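Ribosome-inactivating protein 3 (Zea mays, PDB 2PQG) is a maize member of the ribosome-inactivating protein family of plant proteins, also known as B-32 protein. Local coordinates at residues A[116-121]-A[215-220]; A[244-247]-A[251-254]. All coordinates share one frame; numbering follows the deposited sequence.

In the fold
Both contacts belong to the predominantly helical part of this ribosome-inactivating fold, on the same side of the chain's centre. Their centres are about 15 Å apart. Contact 1 comes first along the chain. It ties the loop between helices 109-112 and 125-135 to helix 211-217 and the turn from Val217 to Trp220, 94 residues later, and it is mostly buried. Contact 2 is local and lies farther out, about 21 Å from the chain's centre. It folds the loop after helix 239-242 back on helix 249-252. The two meet at helix 211-217, where Gln216 packs against Leu244 and Ile246. This helix thus joins the C-terminal loops to the earlier part of the chain.

Contact 1. Residues A[116-121]-A[215-220]; sequences KGLETV and KQVQKW
The segments carrying Leu118 and Val217 share no hydrogen bond and come together through side chains. Leu118 opens a short 3-10 turn, residues 118-120. Residues 215-217 belong to helix 211-217. The nearest pair of CA atoms is Leu118 CA and Lys215 CA, 7.7 Å apart. On the second segment a type I turn runs from Val217 to Trp220. It includes a weak bond from Trp220 N to Val217 O, and Lys219 takes the N-cap position of helix 220-232.

The two methyls of Leu118 divide the work. CD1 goes to Gln218, 3.6 Å from Gln218 CG. It also lies over the face of the side-chain amide, 3.7 Å from Gln218 CD. The Gln218 chain runs extended to CD (chi2 -169°), and chi3 of -89° turns the amide face to this methyl. CD2 goes to Val217 and sits 3.6 Å from Val217 CB. Its approach to Val217 CG1 is modelled too short to be reliable.

The contact joins the loop after helix 109-112 to helix 211-217 in the ribosome-inactivating fold. Tyr109 of helix 109-112 touches both Leu118 and Val217, and Glu186 of helix 171-189 also touches Val217. Gln218 lies at the exposed edge and touches Gln110.

The turn that presents Leu118 is held from within. Gly117 O takes two bonds from Thr120: one from Thr120 N, and one from the hydroxyl, with Thr120 OG1 2.6 Å from Gly117 O. The hydroxyl oxygen lies nearly in line with the carbonyl, at a C=O...O angle of 172°.

Contact 2. Residues A[244-247]-A[251-254]; sequences LGIK and EAAR
Glu251 turns CG to the side of its own backbone N (chi1 -55°) and then runs extended, which carries its carboxylate to Lys247. The Lys247 chain has a nearly eclipsed first torsion (chi1 16°) and bends again farther out, passing obliquely across that carboxylate. The loop begins with a Schellman motif: Gly245, with positive phi, ends the helical turn before it and starts the path back toward helix 249-252.

One weak hydrogen bond links the segments. Lys247 N gives it to Glu251 OE1 at 3.4 Å, with an N-H...O angle of 148°. The lysine meets the acid along its aliphatic part, with Lys247 CD 3.3 Å from Glu251 OE2. The charged ends stay apart, Lys247 NZ lying 4.7 Å from Glu251 OE2, so any attraction between them would act at a distance. Glu251 N also bonds to Asp248 OD1.

Deeper in, Ile246 provides the apolar part. It also touches Gln216 of helix 211-217, while Ala252 packs on Ile223 and Trp230 of helix 220-232. The Ile246 CG2 methyl rests 3.8 Å from Ala252 N and 4.1 Å from Ala252 CB.

Contact 1. Residues A[116-121]-A[215-220]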
# COMPACT_ATOMS: atom_id res chain seq x y z
N LYS A 116 -5.31 6.79 -13.60
CA LYS A 116 -5.20 8.01 -12.81
C LYS A 116 -4.08 7.88 -11.79
O LYS A 116 -3.97 6.88 -11.08
CB LYS A 116 -6.53 8.30 -12.10
CG LYS A 116 -7.71 8.46 -13.04
CD LYS A 116 -8.97 8.83 -12.28
CE LYS A 116 -10.20 8.72 -13.16
NZ LYS A 116 -10.98 9.99 -13.20
N GLY A 117 -3.25 8.92 -11.72
CA GLY A 117 -1.99 8.86 -10.99
C GLY A 117 -2.24 8.76 -9.50
O GLY A 117 -3.37 8.95 -9.03
N LEU A 118 -1.19 8.45 -8.75
CA LEU A 118 -1.31 8.32 -7.31
C LEU A 118 -1.73 9.62 -6.64
O LEU A 118 -2.29 9.60 -5.54
CB LEU A 118 0.00 7.83 -6.69
CG LEU A 118 0.17 6.31 -6.67
CD1 LEU A 118 0.16 5.76 -8.08
CD2 LEU A 118 1.47 5.97 -5.98
N GLU A 119 -1.46 10.75 -7.30
CA GLU A 119 -1.81 12.06 -6.76
C GLU A 119 -3.31 12.24 -6.55
O GLU A 119 -3.74 13.23 -5.94
CB GLU A 119 -1.28 13.18 -7.66
CG GLU A 119 -2.03 13.35 -8.98
CD GLU A 119 -1.52 12.43 -10.09
OE1 GLU A 119 -2.12 12.46 -11.19
OE2 GLU A 119 -0.53 11.70 -9.88
N THR A 120 -4.11 11.29 -7.03
CA THR A 120 -5.57 11.37 -6.87
C THR A 120 -6.09 10.64 -5.63
O THR A 120 -7.29 10.71 -5.33
CB THR A 120 -6.32 10.79 -8.09
OG1 THR A 120 -5.84 9.47 -8.36
CG2 THR A 120 -6.11 11.68 -9.31
N VAL A 121 -5.19 9.96 -4.93
CA VAL A 121 -5.56 9.22 -3.73
C VAL A 121 -5.46 10.09 -2.48
O VAL A 121 -4.36 10.37 -1.98
CB VAL A 121 -4.65 7.98 -3.57
CG1 VAL A 121 -5.07 7.17 -2.34
CG2 VAL A 121 -4.73 7.12 -4.82
N LYS A 215 4.87 9.26 -9.47
CA LYS A 215 5.66 8.59 -10.50
C LYS A 215 6.87 7.85 -9.94
O LYS A 215 7.25 6.81 -10.45
CB LYS A 215 6.11 9.60 -11.55
CG LYS A 215 5.16 9.70 -12.72
CD LYS A 215 5.22 11.09 -13.30
CE LYS A 215 4.65 11.16 -14.71
NZ LYS A 215 4.68 12.58 -15.21
N GLN A 216 7.47 8.39 -8.88
CA GLN A 216 8.62 7.74 -8.28
C GLN A 216 8.12 6.52 -7.52
O GLN A 216 8.73 5.45 -7.57
CB GLN A 216 9.30 8.68 -7.31
CG GLN A 216 9.56 10.03 -7.90
CD GLN A 216 10.14 10.97 -6.88
OE1 GLN A 216 9.49 11.29 -5.88
NE2 GLN A 216 11.37 11.41 -7.11
N VAL A 217 7.01 6.70 -6.81
CA VAL A 217 6.41 5.62 -6.04
C VAL A 217 6.17 4.41 -6.94
O VAL A 217 6.41 3.27 -6.54
CB VAL A 217 5.06 6.06 -5.43
CG1 VAL A 217 4.28 4.85 -4.94
CG2 VAL A 217 5.31 7.00 -4.27
N GLN A 218 5.69 4.68 -8.15
CA GLN A 218 5.40 3.62 -9.10
C GLN A 218 6.65 3.00 -9.69
O GLN A 218 6.56 2.02 -10.41
CB GLN A 218 4.51 4.14 -10.22
CG GLN A 218 3.08 4.42 -9.79
CD GLN A 218 2.17 4.68 -10.96
OE1 GLN A 218 2.02 5.81 -11.42
NE2 GLN A 218 1.56 3.61 -11.47
N LYS A 219 7.82 3.57 -9.39
CA LYS A 219 9.07 3.04 -9.92
C LYS A 219 9.97 2.50 -8.82
O LYS A 219 11.20 2.46 -8.96
CB LYS A 219 9.81 4.12 -10.72
CG LYS A 219 9.22 4.40 -12.09
CD LYS A 219 9.28 3.16 -12.96
CE LYS A 219 8.76 3.43 -14.36
NZ LYS A 219 7.29 3.66 -14.41
N TRP A 220 9.36 2.08 -7.72
CA TRP A 220 10.10 1.54 -6.58
C TRP A 220 11.15 0.51 -6.97
O TRP A 220 12.24 0.50 -6.41
CB TRP A 220 9.13 0.88 -5.60
CG TRP A 220 9.80 0.39 -4.35
CD1 TRP A 220 10.45 1.16 -3.42
CD2 TRP A 220 9.87 -0.96 -3.88
NE1 TRP A 220 10.91 0.36 -2.40
CE2 TRP A 220 10.56 -0.93 -2.64
CE3 TRP A 220 9.38 -2.18 -4.35
CZ2 TRP A 220 10.82 -2.10 -1.90
CZ3 TRP A 220 9.64 -3.34 -3.60
CH2 TRP A 220 10.34 -3.28 -2.38

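Contact 2. Residues A[244-247]-A[251-254]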
# COMPACT_ATOMS: atom_id res chain seq x y z
N LEU A 244 13.01 10.76 -13.39
CA LEU A 244 12.12 10.90 -12.24
C LEU A 244 12.42 12.04 -11.29
O LEU A 244 11.74 12.19 -10.27
CB LEU A 244 12.11 9.57 -11.49
CG LEU A 244 11.47 8.35 -12.18
CD1 LEU A 244 11.95 7.06 -11.55
CD2 LEU A 244 9.96 8.47 -12.09
N GLY A 245 13.43 12.83 -11.64
CA GLY A 245 13.82 13.92 -10.79
C GLY A 245 14.80 13.43 -9.71
O GLY A 245 14.84 13.99 -8.62
N ILE A 246 15.55 12.35 -10.00
CA ILE A 246 16.54 11.80 -9.05
C ILE A 246 17.83 11.66 -9.82
O ILE A 246 17.89 11.01 -10.89
CB ILE A 246 16.05 10.51 -8.43
CG1 ILE A 246 14.56 10.67 -8.07
CG2 ILE A 246 16.86 10.26 -7.16
CD1 ILE A 246 13.95 9.38 -7.56
N LYS A 247 18.90 12.25 -9.29
CA LYS A 247 20.19 12.26 -9.97
C LYS A 247 21.17 11.28 -9.34
O LYS A 247 21.83 10.51 -10.03
CB LYS A 247 20.78 13.67 -9.97
CG LYS A 247 20.12 14.62 -8.98
CD LYS A 247 20.82 15.96 -8.95
CE LYS A 247 19.96 17.05 -9.56
NZ LYS A 247 20.77 18.11 -10.21
N GLU A 251 19.99 12.07 -3.25
CA GLU A 251 18.60 12.50 -3.35
C GLU A 251 17.74 11.26 -3.15
O GLU A 251 16.66 11.31 -2.55
CB GLU A 251 18.32 13.10 -4.72
CG GLU A 251 19.24 14.24 -5.11
CD GLU A 251 18.67 15.11 -6.22
OE1 GLU A 251 17.91 14.57 -7.06
OE2 GLU A 251 18.99 16.32 -6.26
N ALA A 252 18.23 10.13 -3.65
CA ALA A 252 17.52 8.87 -3.53
C ALA A 252 17.32 8.52 -2.05
O ALA A 252 16.32 7.90 -1.69
CB ALA A 252 18.29 7.76 -4.24
N ALA A 253 18.27 8.92 -1.21
CA ALA A 253 18.18 8.64 0.22
C ALA A 253 17.09 9.47 0.89
O ALA A 253 16.64 9.17 2.00
CB ALA A 253 19.53 8.89 0.89
N ARG A 254 16.65 10.52 0.21
CA ARG A 254 15.60 11.39 0.75
C ARG A 254 14.24 10.92 0.26
O ARG A 254 13.20 11.50 0.61
CB ARG A 254 15.80 12.81 0.25
CG ARG A 254 16.71 13.68 1.07
CD ARG A 254 16.03 14.98 1.48
NE ARG A 254 14.96 14.77 2.46
CZ ARG A 254 14.29 15.75 3.06
NH1 ARG A 254 14.57 17.01 2.78
NH2 ARG A 254 13.34 15.46 3.94